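PDB 4S3I: DNA polymerase III subunit beta from Helicobacter pylori 26695, which tethers DNA polymerases and other proteins to DNA as a ring-shaped sliding factor, making their action processive. Local coordinates for residues 340-345 / 351-356; 180-185 / 245-250; 261-266 / 329-334; 268-273 / 278-283; 161-166 / 217-222. All coordinates share one frame; numbering follows the deposited sequence.

Contact 1: 340-345 / 351-356; sequences VLRCNE and LIQESL
Arg342 and Gln353 meet through a side-on grip in which two nitrogens of the guanidinium take hold of one amide oxygen. Gln353 OE1 lies 2.6 Å from Arg342 NE and 2.7 Å from Arg342 NH2, both hydrogen bonds, and it sits close to the guanidinium plane. The two flat groups are nearly perpendicular, their planes 83° apart, so the approaches differ from the side of the amide: NH2 comes in the carbonyl plane, whereas NE stands well above it. Gln353 CG lies between the backbone N and the carbonyl carbon (chi1 70°), and the extended chain beyond carries OE1 across to the neighbouring strand. One face of the guanidinium rests on Val340 CG1, two residues back on its own strand. Ser258 takes Arg342 NH1 and Ser368 takes Gln353 NE2, which fixes the rotation of both groups. These side chains lie on one face of the beta hairpin formed by strands 338-343 and 350-354. Leu351 runs alongside Arg342 on that face, with Leu351 CB 4.1 Å from Arg342 CB. The antiparallel register is set by two hydrogen-bonded pairs: Val340 N reaches Gln353 O at 2.9 Å, and Arg342 N reaches Leu351 O, also at 2.9 Å. Between them is the non-hydrogen-bonded pair Leu341 and Ile352. Their side chains go to the other face, where Leu341 CD1 touches Ile352 CG1 at 4.1 Å and helix 324-332 packs over Ile352.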
# COMPACT_ATOMS: atom_id res chain seq x y z
N VAL A 340 29.24 -10.56 -13.10
CA VAL A 340 30.42 -11.34 -12.81
C VAL A 340 30.45 -11.65 -11.34
O VAL A 340 30.31 -10.76 -10.49
CB VAL A 340 31.69 -10.61 -13.24
CG1 VAL A 340 32.93 -11.40 -12.80
CG2 VAL A 340 31.68 -10.39 -14.74
N LEU A 341 30.61 -12.94 -11.05
CA LEU A 341 30.74 -13.40 -9.68
C LEU A 341 32.21 -13.76 -9.47
O LEU A 341 32.71 -14.68 -10.13
CB LEU A 341 29.86 -14.63 -9.46
CG LEU A 341 30.08 -15.39 -8.16
CD1 LEU A 341 29.67 -14.52 -7.00
CD2 LEU A 341 29.28 -16.70 -8.14
N ARG A 342 32.90 -13.05 -8.59
CA ARG A 342 34.31 -13.33 -8.32
C ARG A 342 34.49 -13.98 -6.96
O ARG A 342 34.03 -13.46 -5.94
CB ARG A 342 35.16 -12.05 -8.39
CG ARG A 342 35.01 -11.25 -9.66
CD ARG A 342 36.12 -10.20 -9.79
NE ARG A 342 35.80 -9.22 -10.83
CZ ARG A 342 36.03 -9.41 -12.13
NH1 ARG A 342 36.58 -10.54 -12.56
NH2 ARG A 342 35.70 -8.47 -13.01
N CYS A 343 35.18 -15.12 -6.93
CA CYS A 343 35.29 -15.91 -5.71
C CYS A 343 36.72 -16.37 -5.44
O CYS A 343 37.53 -16.51 -6.36
CB CYS A 343 34.44 -17.18 -5.82
SG CYS A 343 32.67 -16.96 -6.09
N ASN A 344 37.00 -16.63 -4.17
CA ASN A 344 38.17 -17.40 -3.78
C ASN A 344 37.65 -18.68 -3.14
O ASN A 344 36.88 -19.41 -3.76
CB ASN A 344 39.06 -16.60 -2.83
CG ASN A 344 39.70 -15.42 -3.52
OD1 ASN A 344 40.33 -15.58 -4.58
ND2 ASN A 344 39.53 -14.23 -2.96
N GLU A 345 38.03 -18.94 -1.90
CA GLU A 345 37.50 -20.09 -1.17
C GLU A 345 36.01 -19.90 -0.83
O GLU A 345 35.54 -18.76 -0.69
CB GLU A 345 38.32 -20.35 0.10
CG GLU A 345 38.78 -21.79 0.27
CD GLU A 345 39.45 -22.35 -0.98
OE1 GLU A 345 39.01 -23.42 -1.46
OE2 GLU A 345 40.41 -21.73 -1.48
N LEU A 351 32.50 -11.37 -4.61
CA LEU A 351 32.15 -10.09 -5.18
C LEU A 351 31.14 -10.27 -6.28
O LEU A 351 31.23 -11.21 -7.07
CB LEU A 351 33.41 -9.40 -5.74
CG LEU A 351 33.31 -7.92 -6.14
CD1 LEU A 351 33.29 -7.05 -4.89
CD2 LEU A 351 34.43 -7.49 -7.08
N ILE A 352 30.16 -9.36 -6.35
CA ILE A 352 29.22 -9.32 -7.47
C ILE A 352 29.34 -7.96 -8.13
O ILE A 352 29.30 -6.94 -7.45
CB ILE A 352 27.77 -9.57 -6.99
CG1 ILE A 352 27.60 -11.04 -6.60
CG2 ILE A 352 26.75 -9.21 -8.08
CD1 ILE A 352 26.29 -11.34 -5.90
N GLN A 353 29.51 -7.93 -9.45
CA GLN A 353 29.62 -6.65 -10.15
C GLN A 353 29.13 -6.78 -11.58
O GLN A 353 28.88 -7.89 -12.06
CB GLN A 353 31.06 -6.11 -10.08
CG GLN A 353 32.07 -6.88 -10.89
CD GLN A 353 33.51 -6.43 -10.63
OE1 GLN A 353 34.44 -6.98 -11.21
NE2 GLN A 353 33.68 -5.43 -9.77
N GLU A 354 28.98 -5.64 -12.26
CA GLU A 354 28.50 -5.66 -13.62
C GLU A 354 29.51 -6.36 -14.50
O GLU A 354 30.70 -6.43 -14.19
CB GLU A 354 28.27 -4.23 -14.15
CG GLU A 354 27.21 -3.42 -13.41
CD GLU A 354 26.79 -2.15 -14.16
OE1 GLU A 354 27.39 -1.83 -15.21
OE2 GLU A 354 25.83 -1.48 -13.70
N SER A 355 29.02 -6.89 -15.62
CA SER A 355 29.91 -7.32 -16.68
C SER A 355 30.54 -6.03 -17.21
O SER A 355 29.87 -4.98 -17.25
CB SER A 355 29.08 -8.02 -17.77
OG SER A 355 29.90 -8.51 -18.81
N LEU A 356 31.81 -6.09 -17.60
CA LEU A 356 32.53 -4.91 -18.11
C LEU A 356 32.50 -3.73 -17.11
O LEU A 356 32.36 -2.57 -17.53
CB LEU A 356 31.94 -4.41 -19.44
CG LEU A 356 31.77 -5.37 -20.62
CD1 LEU A 356 31.29 -4.59 -21.85
CD2 LEU A 356 33.06 -6.10 -20.92

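Contact 2: 180-185 / 245-250; sequences LSYTQL and PDYQKI
The loop that leads from strand 233-238 to strand 257-262 packs on strand 179-185 through Tyr247, whose side chain meets Leu180 and Tyr182. The contact begins at the root of the tyrosine: Leu180 CD1 is 3.6 Å from Tyr247 CB, while the other methyl, Leu180 CD2, lies 4.1 Å from Tyr247 CD2. Farther out, Tyr247 CE2 is placed over one face of the Tyr182 ring, 3.8 Å from Tyr182 CG and displaced toward the rim. The ring centroids are 5.3 Å apart and the planes are inclined at 31°, an oblique pairing. The two side chains cross at about a right angle. In this family such a loop joins the central and C-terminal domains, and the pocket for peptide motifs of partner proteins lies at that junction, so the loop probably borders it. Val173 of strand 169-175 also packs against both tyrosines. Near the ring's outer end, Gln184 OE1 comes within 3.8 Å of Tyr247 OH, the amide plane steeply inclined to the ring; that oxygen has a weak hydrogen bond from Ser171. On the loop itself, a salt bridge of 3.0 Å joins Lys249 NZ to Asp246 OD2.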
# COMPACT_ATOMS: atom_id res chain seq x y z
N LEU A 180 29.08 -5.08 1.60
CA LEU A 180 29.65 -3.76 1.39
C LEU A 180 29.47 -3.47 -0.08
O LEU A 180 29.84 -4.30 -0.93
CB LEU A 180 31.13 -3.77 1.77
CG LEU A 180 31.94 -2.51 1.56
CD1 LEU A 180 32.85 -2.27 2.75
CD2 LEU A 180 32.76 -2.63 0.29
N SER A 181 28.86 -2.33 -0.39
CA SER A 181 28.66 -1.94 -1.77
C SER A 181 29.38 -0.63 -1.98
O SER A 181 29.36 0.26 -1.11
CB SER A 181 27.18 -1.78 -2.11
OG SER A 181 26.54 -3.03 -2.13
N TYR A 182 30.03 -0.52 -3.13
CA TYR A 182 30.84 0.66 -3.41
C TYR A 182 30.82 1.01 -4.88
O TYR A 182 30.47 0.19 -5.73
CB TYR A 182 32.29 0.44 -2.96
CG TYR A 182 33.01 -0.64 -3.73
CD1 TYR A 182 32.98 -1.96 -3.30
CD2 TYR A 182 33.74 -0.35 -4.88
CE1 TYR A 182 33.64 -2.96 -3.99
CE2 TYR A 182 34.40 -1.34 -5.58
CZ TYR A 182 34.34 -2.64 -5.13
OH TYR A 182 34.99 -3.64 -5.81
N THR A 183 31.21 2.24 -5.18
CA THR A 183 31.44 2.63 -6.55
C THR A 183 32.47 3.72 -6.55
O THR A 183 32.64 4.46 -5.56
CB THR A 183 30.16 3.11 -7.25
OG1 THR A 183 30.42 3.30 -8.65
CG2 THR A 183 29.65 4.41 -6.64
N GLN A 184 33.20 3.81 -7.65
CA GLN A 184 34.17 4.87 -7.80
C GLN A 184 33.75 5.70 -9.00
O GLN A 184 33.62 5.18 -10.12
CB GLN A 184 35.58 4.29 -7.95
CG GLN A 184 36.69 5.27 -7.61
CD GLN A 184 37.97 4.58 -7.15
OE1 GLN A 184 38.10 4.19 -5.99
NE2 GLN A 184 38.92 4.41 -8.07
N LEU A 185 33.48 6.99 -8.77
CA LEU A 185 33.06 7.88 -9.84
C LEU A 185 34.26 8.73 -10.28
O LEU A 185 34.74 9.58 -9.53
CB LEU A 185 31.92 8.78 -9.37
CG LEU A 185 30.75 8.02 -8.76
CD1 LEU A 185 29.84 8.96 -7.98
CD2 LEU A 185 29.98 7.32 -9.85
N PRO A 245 35.20 3.17 8.28
CA PRO A 245 36.28 2.19 8.11
C PRO A 245 36.82 2.20 6.68
O PRO A 245 36.03 2.41 5.76
CB PRO A 245 35.58 0.85 8.38
CG PRO A 245 34.11 1.12 8.10
CD PRO A 245 33.90 2.54 8.56
N ASP A 246 38.12 2.00 6.49
CA ASP A 246 38.61 1.93 5.11
C ASP A 246 38.17 0.62 4.46
O ASP A 246 38.62 -0.47 4.83
CB ASP A 246 40.13 2.12 5.01
CG ASP A 246 40.57 2.48 3.59
OD1 ASP A 246 39.68 2.69 2.72
OD2 ASP A 246 41.79 2.57 3.35
N TYR A 247 37.28 0.74 3.49
CA TYR A 247 36.74 -0.42 2.80
C TYR A 247 37.79 -1.09 1.92
O TYR A 247 37.68 -2.27 1.60
CB TYR A 247 35.51 -0.02 1.98
CG TYR A 247 35.81 0.62 0.64
CD1 TYR A 247 36.01 1.99 0.53
CD2 TYR A 247 35.87 -0.15 -0.52
CE1 TYR A 247 36.27 2.57 -0.69
CE2 TYR A 247 36.13 0.42 -1.74
CZ TYR A 247 36.33 1.79 -1.83
OH TYR A 247 36.59 2.36 -3.05
N GLN A 248 38.81 -0.33 1.52
CA GLN A 248 39.83 -0.85 0.61
C GLN A 248 40.62 -1.99 1.25
O GLN A 248 41.03 -2.93 0.56
CB GLN A 248 40.78 0.26 0.19
CG GLN A 248 41.15 0.21 -1.27
CD GLN A 248 40.00 0.66 -2.15
OE1 GLN A 248 39.28 1.59 -1.81
NE2 GLN A 248 39.82 -0.01 -3.29
N LYS A 249 40.80 -1.91 2.56
CA LYS A 249 41.59 -2.89 3.30
C LYS A 249 40.90 -4.25 3.43
O LYS A 249 41.54 -5.25 3.77
CB LYS A 249 41.95 -2.33 4.69
CG LYS A 249 42.30 -0.84 4.72
CD LYS A 249 43.77 -0.56 4.40
CE LYS A 249 44.08 -0.58 2.90
NZ LYS A 249 43.98 0.76 2.25
N ILE A 250 39.60 -4.28 3.15
CA ILE A 250 38.80 -5.49 3.29
C ILE A 250 38.57 -6.19 1.95
O ILE A 250 38.29 -7.39 1.91
CB ILE A 250 37.43 -5.19 3.92
CG1 ILE A 250 37.46 -3.82 4.62
CG2 ILE A 250 37.01 -6.31 4.86
CD1 ILE A 250 36.31 -3.58 5.59

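Contact 3: 261-266 / 329-334; sequences LGKEEF and EALNAL
The first turn of helix 263-273 comes up beside the C-terminal end of helix 324-332, with the CA atoms of Lys263 and Leu331 6.6 Å apart. Their side chains slide past each other in opposite directions, Lys263 CG lying 4.1 Å from Leu331 CB. Lys263 leaves with CG anti to the backbone N and then bends at chi3 (67°), which brings its ammonium group to the carbonyls beyond the helix end. Lys263 NZ donates to Leu334 O at 3.1 Å, from well above the carbonyl plane, and also to Thr336 O farther on. A water 3.0 Å from Lys263 NZ donates in turn to Leu331 O. This pair of helices belongs to the C-terminal domain, and in sliding rings of this family such helices line the central channel. Below the polar layer the packing turns apolar: Leu331 CD1 touches Phe266 CB at 3.9 Å, and Leu334 CB meets Lys263 CD at 4.1 Å. Phe339 packs edge-to-face with the Phe266 ring.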
# COMPACT_ATOMS: atom_id res chain seq x y z
N LEU A 261 27.77 -14.60 -15.55
CA LEU A 261 26.51 -15.34 -15.37
C LEU A 261 25.30 -14.48 -15.74
O LEU A 261 25.41 -13.25 -15.83
CB LEU A 261 26.40 -15.81 -13.93
CG LEU A 261 27.57 -16.66 -13.44
CD1 LEU A 261 27.67 -16.67 -11.92
CD2 LEU A 261 27.45 -18.11 -13.98
N GLY A 262 24.14 -15.11 -15.92
CA GLY A 262 22.95 -14.39 -16.34
C GLY A 262 22.22 -13.75 -15.17
O GLY A 262 21.81 -14.46 -14.22
N LYS A 263 22.03 -12.44 -15.22
CA LYS A 263 21.47 -11.72 -14.08
C LYS A 263 20.02 -12.13 -13.79
O LYS A 263 19.71 -12.54 -12.67
CB LYS A 263 21.55 -10.19 -14.27
CG LYS A 263 21.08 -9.39 -13.04
CD LYS A 263 21.08 -7.85 -13.27
CE LYS A 263 20.05 -7.40 -14.31
NZ LYS A 263 20.20 -5.92 -14.66
N GLU A 264 19.15 -12.03 -14.80
CA GLU A 264 17.73 -12.29 -14.60
C GLU A 264 17.45 -13.76 -14.29
O GLU A 264 16.57 -14.08 -13.49
CB GLU A 264 16.90 -11.81 -15.80
CG GLU A 264 16.82 -10.29 -15.96
CD GLU A 264 16.33 -9.56 -14.69
OE1 GLU A 264 15.38 -10.03 -14.04
OE2 GLU A 264 16.90 -8.50 -14.35
N GLU A 265 18.20 -14.67 -14.92
CA GLU A 265 18.06 -16.08 -14.58
C GLU A 265 18.43 -16.35 -13.12
O GLU A 265 17.75 -17.12 -12.43
CB GLU A 265 18.92 -16.97 -15.48
CG GLU A 265 18.32 -17.21 -16.86
CD GLU A 265 19.09 -18.29 -17.62
OE1 GLU A 265 20.33 -18.34 -17.51
OE2 GLU A 265 18.43 -19.10 -18.32
N PHE A 266 19.51 -15.75 -12.67
CA PHE A 266 19.87 -15.89 -11.26
C PHE A 266 18.83 -15.27 -10.31
O PHE A 266 18.52 -15.87 -9.29
CB PHE A 266 21.29 -15.34 -10.99
CG PHE A 266 22.36 -16.40 -11.13
CD1 PHE A 266 22.61 -16.98 -12.37
CD2 PHE A 266 23.05 -16.86 -10.02
CE1 PHE A 266 23.58 -18.01 -12.50
CE2 PHE A 266 24.01 -17.87 -10.14
CZ PHE A 266 24.27 -18.45 -11.39
N GLU A 329 19.75 -8.42 -3.81
CA GLU A 329 19.97 -6.98 -3.77
C GLU A 329 21.22 -6.59 -4.55
O GLU A 329 21.23 -5.57 -5.22
CB GLU A 329 19.97 -6.46 -2.32
CG GLU A 329 18.60 -6.62 -1.66
CD GLU A 329 18.47 -5.92 -0.31
OE1 GLU A 329 17.34 -5.53 0.05
OE2 GLU A 329 19.49 -5.77 0.41
N ALA A 330 22.26 -7.42 -4.48
CA ALA A 330 23.47 -7.12 -5.26
C ALA A 330 23.17 -7.13 -6.76
O ALA A 330 23.70 -6.31 -7.52
CB ALA A 330 24.58 -8.09 -4.91
N LEU A 331 22.29 -8.03 -7.19
CA LEU A 331 21.95 -8.11 -8.61
C LEU A 331 21.06 -6.92 -9.01
O LEU A 331 21.21 -6.35 -10.10
CB LEU A 331 21.24 -9.43 -8.92
CG LEU A 331 22.08 -10.71 -8.75
CD1 LEU A 331 21.24 -11.91 -9.14
CD2 LEU A 331 23.39 -10.67 -9.58
N ASN A 332 20.13 -6.55 -8.13
CA ASN A 332 19.27 -5.38 -8.38
C ASN A 332 20.08 -4.10 -8.63
O ASN A 332 19.66 -3.21 -9.36
CB ASN A 332 18.30 -5.15 -7.21
CG ASN A 332 17.31 -6.28 -7.03
OD1 ASN A 332 17.04 -7.04 -7.96
ND2 ASN A 332 16.74 -6.39 -5.82
N ALA A 333 21.25 -4.01 -8.02
CA ALA A 333 22.09 -2.82 -8.14
C ALA A 333 22.87 -2.75 -9.45
O ALA A 333 23.59 -1.77 -9.70
CB ALA A 333 23.04 -2.74 -6.97
N LEU A 334 22.76 -3.77 -10.29
CA LEU A 334 23.52 -3.86 -11.54
C LEU A 334 22.73 -3.43 -12.75
O LEU A 334 21.55 -3.78 -12.89
CB LEU A 334 23.96 -5.31 -11.78
CG LEU A 334 24.73 -5.93 -10.63
CD1 LEU A 334 25.12 -7.35 -11.02
CD2 LEU A 334 25.98 -5.09 -10.33
O HOH W 1 19.03 -5.46 -11.96

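Contact 4: 268-273 / 278-283; sequences ESIKLC and STIKLT
Ile280 is the residue of 278-283 that reaches helix 263-273, meeting Ile270 and Cys273. At Ser278 the chain is still in the turn that follows the helix; the hydroxyl of Ser278 and the backbone N of Thr279 are both hydrogen-bonded to the carboxylate of Asp295. Strand 279-284 starts at Thr279, whose side chain turns away from the helix, and the alternation of the strand then directs Ile280 toward it. The nearest CA atoms across the contact are those of Ile280 and Cys273, 7.1 Å apart. The longer branch of Ile280 does the touching: CG1 is anti to the carbonyl carbon (chi1 -76°) and the chain continues extended (chi2 170°), so CD1 arrives at the helix as the leading methyl. Ile280 CD1 lies 3.7 Å from Ile270 CG2 and 3.7 Å from Cys273 CB, and thus fits between side chains three residues apart on the helix. The same methyl is 3.5 Å from Ile270 O, against the backbone itself. Behind it, Ile280 CG1 is 3.9 Å from Cys273 CB, while the Ile270 and Ile280 side chains cross at about a right angle. On the helix, Glu268 forms a salt bridge with Lys85 of the second subunit, which places this helix at the dimer interface. Helices packed on antiparallel sheet are the layering of each domain in bacterial sliding rings.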
# COMPACT_ATOMS: atom_id res chain seq x y z
N GLU A 268 15.68 -14.94 -10.85
CA GLU A 268 14.48 -15.77 -10.91
C GLU A 268 14.68 -17.06 -10.11
O GLU A 268 13.79 -17.50 -9.37
CB GLU A 268 14.15 -16.06 -12.38
CG GLU A 268 12.83 -16.73 -12.63
CD GLU A 268 12.64 -17.07 -14.11
OE1 GLU A 268 11.59 -17.67 -14.45
OE2 GLU A 268 13.54 -16.75 -14.92
N SER A 269 15.87 -17.64 -10.22
CA SER A 269 16.17 -18.90 -9.55
C SER A 269 16.29 -18.72 -8.04
O SER A 269 15.80 -19.55 -7.27
CB SER A 269 17.46 -19.49 -10.13
OG SER A 269 17.27 -19.85 -11.49
N ILE A 270 16.93 -17.63 -7.63
CA ILE A 270 17.09 -17.31 -6.22
C ILE A 270 15.76 -16.99 -5.53
O ILE A 270 15.50 -17.47 -4.42
CB ILE A 270 18.09 -16.15 -6.04
CG1 ILE A 270 19.49 -16.67 -6.39
CG2 ILE A 270 18.05 -15.60 -4.62
CD1 ILE A 270 20.49 -15.57 -6.66
N LYS A 271 14.92 -16.19 -6.18
CA LYS A 271 13.58 -15.94 -5.65
C LYS A 271 12.82 -17.24 -5.48
O LYS A 271 12.12 -17.44 -4.48
CB LYS A 271 12.80 -15.00 -6.58
CG LYS A 271 13.32 -13.58 -6.59
CD LYS A 271 12.60 -12.73 -7.63
CE LYS A 271 13.12 -11.30 -7.61
NZ LYS A 271 12.68 -10.49 -8.79
N LEU A 272 12.96 -18.12 -6.46
CA LEU A 272 12.27 -19.40 -6.46
C LEU A 272 12.62 -20.23 -5.22
O LEU A 272 11.73 -20.77 -4.57
CB LEU A 272 12.64 -20.17 -7.73
CG LEU A 272 11.89 -21.46 -7.99
CD1 LEU A 272 10.42 -21.20 -7.73
CD2 LEU A 272 12.08 -21.95 -9.42
N CYS A 273 13.90 -20.32 -4.89
CA CYS A 273 14.30 -21.11 -3.71
C CYS A 273 14.00 -20.35 -2.43
O CYS A 273 13.79 -20.95 -1.38
CB CYS A 273 15.79 -21.49 -3.79
SG CYS A 273 16.18 -22.63 -5.15
N SER A 278 16.02 -18.72 3.52
CA SER A 278 16.65 -17.40 3.43
C SER A 278 18.08 -17.55 2.92
O SER A 278 18.70 -16.57 2.49
CB SER A 278 16.65 -16.69 4.78
OG SER A 278 17.56 -17.30 5.66
N THR A 279 18.59 -18.77 3.00
CA THR A 279 19.91 -19.07 2.45
C THR A 279 19.82 -20.16 1.39
O THR A 279 18.93 -21.02 1.41
CB THR A 279 20.91 -19.49 3.54
OG1 THR A 279 20.44 -20.68 4.17
CG2 THR A 279 21.09 -18.38 4.59
N ILE A 280 20.76 -20.13 0.46
CA ILE A 280 20.72 -20.97 -0.72
C ILE A 280 22.09 -21.57 -0.98
O ILE A 280 23.11 -20.89 -0.87
CB ILE A 280 20.28 -20.13 -1.94
CG1 ILE A 280 18.77 -19.87 -1.89
CG2 ILE A 280 20.64 -20.82 -3.26
CD1 ILE A 280 18.30 -18.85 -2.93
N LYS A 281 22.13 -22.86 -1.32
CA LYS A 281 23.36 -23.47 -1.80
C LYS A 281 23.44 -23.37 -3.33
O LYS A 281 22.61 -23.95 -4.05
CB LYS A 281 23.41 -24.94 -1.38
CG LYS A 281 24.65 -25.69 -1.86
CD LYS A 281 24.59 -27.13 -1.36
CE LYS A 281 25.72 -27.97 -1.92
NZ LYS A 281 25.60 -29.39 -1.47
N LEU A 282 24.43 -22.61 -3.81
CA LEU A 282 24.67 -22.44 -5.24
C LEU A 282 25.75 -23.42 -5.70
O LEU A 282 26.84 -23.46 -5.12
CB LEU A 282 25.13 -21.01 -5.54
CG LEU A 282 25.68 -20.74 -6.94
CD1 LEU A 282 24.56 -20.89 -7.97
CD2 LEU A 282 26.33 -19.34 -7.05
N THR A 283 25.46 -24.19 -6.73
CA THR A 283 26.46 -25.11 -7.26
C THR A 283 26.77 -24.76 -8.69
O THR A 283 25.90 -24.84 -9.55
CB THR A 283 26.00 -26.57 -7.22
OG1 THR A 283 25.72 -26.97 -5.87
CG2 THR A 283 27.09 -27.47 -7.81

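Contact 5: 161-166 / 217-222; sequences MQFDQK and FSFKSD
Met161, Phe163 and Phe219 form an apolar cluster in the core of the central domain, where strand 158-164 of one antiparallel sheet faces strand 217-221 of another. The strands are not paired: the nearest CA atoms, those of Met161 and Ser221, are 10.8 Å apart, and the gap is spanned by side chains alone. The first kind of interaction is CH-pi. Met161 CE stands over one face of the Phe219 ring, 3.9 Å from the centroid and 14° off the ring normal. The thioether bends at chi3 (75°), turning the terminal methyl onto the ring while the sulfur stays farther toward the rim. That sulfur supplies the second kind, a Met-aromatic contact, with Met161 SD 4.3 Å from the Phe219 centroid in an oblique position. Met161 and Phe219 approach from opposite directions, each projecting from its own sheet. The third kind is aromatic. The Phe163 and Phe219 rings have centroids 5.9 Å apart and planes inclined at 31°, again oblique. Val127 packs on Phe163 and Ile129 on Phe219, both from strand 127-131, and Ala226 and Ile228 of strand 225-229 also pack on Phe219. Different carbons of the Phe219 ring serve the two neighbours: Met161 SD is 3.7 Å from Phe219 CE2, whereas Phe163 CZ comes to 3.6 Å from Phe219 CE1.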
# COMPACT_ATOMS: atom_id res chain seq x y z
N MET A 161 30.83 9.42 1.35
CA MET A 161 31.29 10.09 0.14
C MET A 161 32.73 10.50 0.35
O MET A 161 33.03 11.38 1.16
CB MET A 161 30.44 11.32 -0.18
CG MET A 161 28.99 10.99 -0.53
SD MET A 161 27.98 12.47 -0.68
CE MET A 161 28.53 13.09 -2.28
N GLN A 162 33.64 9.84 -0.37
CA GLN A 162 35.06 10.11 -0.22
C GLN A 162 35.57 10.86 -1.45
O GLN A 162 35.52 10.34 -2.57
CB GLN A 162 35.83 8.80 -0.05
CG GLN A 162 37.28 8.96 0.40
CD GLN A 162 37.90 7.63 0.81
OE1 GLN A 162 37.94 7.29 2.00
NE2 GLN A 162 38.36 6.86 -0.17
N PHE A 163 36.05 12.08 -1.24
CA PHE A 163 36.52 12.93 -2.33
C PHE A 163 38.04 12.86 -2.44
O PHE A 163 38.75 13.13 -1.47
CB PHE A 163 36.12 14.39 -2.08
CG PHE A 163 34.64 14.63 -2.12
CD1 PHE A 163 34.01 14.96 -3.31
CD2 PHE A 163 33.88 14.55 -0.96
CE1 PHE A 163 32.63 15.19 -3.36
CE2 PHE A 163 32.50 14.77 -1.00
CZ PHE A 163 31.88 15.10 -2.20
N ASP A 164 38.52 12.51 -3.63
CA ASP A 164 39.95 12.62 -3.95
C ASP A 164 40.13 13.73 -4.97
O ASP A 164 39.92 13.52 -6.18
CB ASP A 164 40.48 11.29 -4.50
CG ASP A 164 41.99 11.31 -4.74
OD1 ASP A 164 42.53 12.30 -5.29
OD2 ASP A 164 42.65 10.32 -4.38
N GLN A 165 40.52 14.92 -4.51
CA GLN A 165 40.69 16.08 -5.38
C GLN A 165 41.77 15.83 -6.44
O GLN A 165 41.59 16.21 -7.60
CB GLN A 165 41.01 17.34 -4.55
CG GLN A 165 41.96 18.35 -5.22
CD GLN A 165 41.26 19.29 -6.18
OE1 GLN A 165 41.62 19.38 -7.36
NE2 GLN A 165 40.25 20.01 -5.69
N LYS A 166 42.86 15.17 -6.05
CA LYS A 166 43.99 14.98 -6.96
C LYS A 166 43.60 14.14 -8.16
O LYS A 166 43.93 14.47 -9.31
CB LYS A 166 45.16 14.32 -6.24
CG LYS A 166 46.49 15.00 -6.49
CD LYS A 166 46.65 16.22 -5.58
CE LYS A 166 46.98 17.50 -6.34
NZ LYS A 166 45.78 18.09 -7.00
N PHE A 217 22.44 19.62 -10.00
CA PHE A 217 22.43 20.24 -8.68
C PHE A 217 23.86 20.39 -8.21
O PHE A 217 24.77 19.78 -8.76
CB PHE A 217 21.61 19.42 -7.67
CG PHE A 217 22.08 17.99 -7.50
CD1 PHE A 217 21.52 16.97 -8.26
CD2 PHE A 217 23.08 17.66 -6.57
CE1 PHE A 217 21.95 15.66 -8.11
CE2 PHE A 217 23.50 16.34 -6.42
CZ PHE A 217 22.93 15.34 -7.19
N SER A 218 24.07 21.22 -7.19
CA SER A 218 25.39 21.33 -6.60
C SER A 218 25.39 20.57 -5.28
O SER A 218 24.34 20.41 -4.65
CB SER A 218 25.74 22.79 -6.35
OG SER A 218 24.84 23.34 -5.42
N PHE A 219 26.56 20.09 -4.88
CA PHE A 219 26.73 19.49 -3.57
C PHE A 219 27.91 20.19 -2.92
O PHE A 219 28.99 20.25 -3.51
CB PHE A 219 27.02 17.98 -3.68
CG PHE A 219 27.42 17.33 -2.37
CD1 PHE A 219 28.73 17.44 -1.88
CD2 PHE A 219 26.50 16.60 -1.63
CE1 PHE A 219 29.09 16.84 -0.67
CE2 PHE A 219 26.86 16.00 -0.43
CZ PHE A 219 28.15 16.11 0.05
N LYS A 220 27.70 20.70 -1.71
CA LYS A 220 28.77 21.36 -0.98
C LYS A 220 28.79 20.92 0.47
O LYS A 220 27.75 20.61 1.05
CB LYS A 220 28.63 22.88 -1.02
CG LYS A 220 28.64 23.49 -2.40
CD LYS A 220 27.80 24.76 -2.42
CE LYS A 220 27.92 25.51 -3.73
NZ LYS A 220 29.25 26.15 -3.88
N SER A 221 29.98 20.94 1.07
CA SER A 221 30.11 20.57 2.47
C SER A 221 31.22 21.33 3.16
O SER A 221 32.26 21.66 2.56
CB SER A 221 30.35 19.07 2.61
OG SER A 221 30.53 18.74 3.97
N ASP A 222 31.01 21.63 4.44
CA ASP A 222 32.04 22.28 5.24
C ASP A 222 32.62 21.30 6.26
O ASP A 222 33.35 21.70 7.18
CB ASP A 222 31.51 23.54 5.91
CG ASP A 222 30.34 23.27 6.85
OD1 ASP A 222 29.81 22.14 6.87
OD2 ASP A 222 29.94 24.21 7.57

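Along the chain, contacts 5 and 2 interleave, for 217-222 falls between the two segments of contact 2; contact 3 follows, spanning contact 4, and contact 1 comes last. Contacts 1, 2, 3 and 5 all reach one eight-stranded sheet, in which strands 158-164 and 179-185 continue through 368-371 into 350-354, 338-343 and 257-262, uniting the central and C-terminal domains. Contacts 1 and 3 have centres 11 Å apart and touch where Leu334 CD2 lies 3.6 Å from Glu354 N; contacts 3 and 4 share helix 263-273. Contact 5 is about 39 Å from contact 4, centre to centre, on opposite sides of the chain's centre, consistent with an elongated, arc-shaped subunit of a ring.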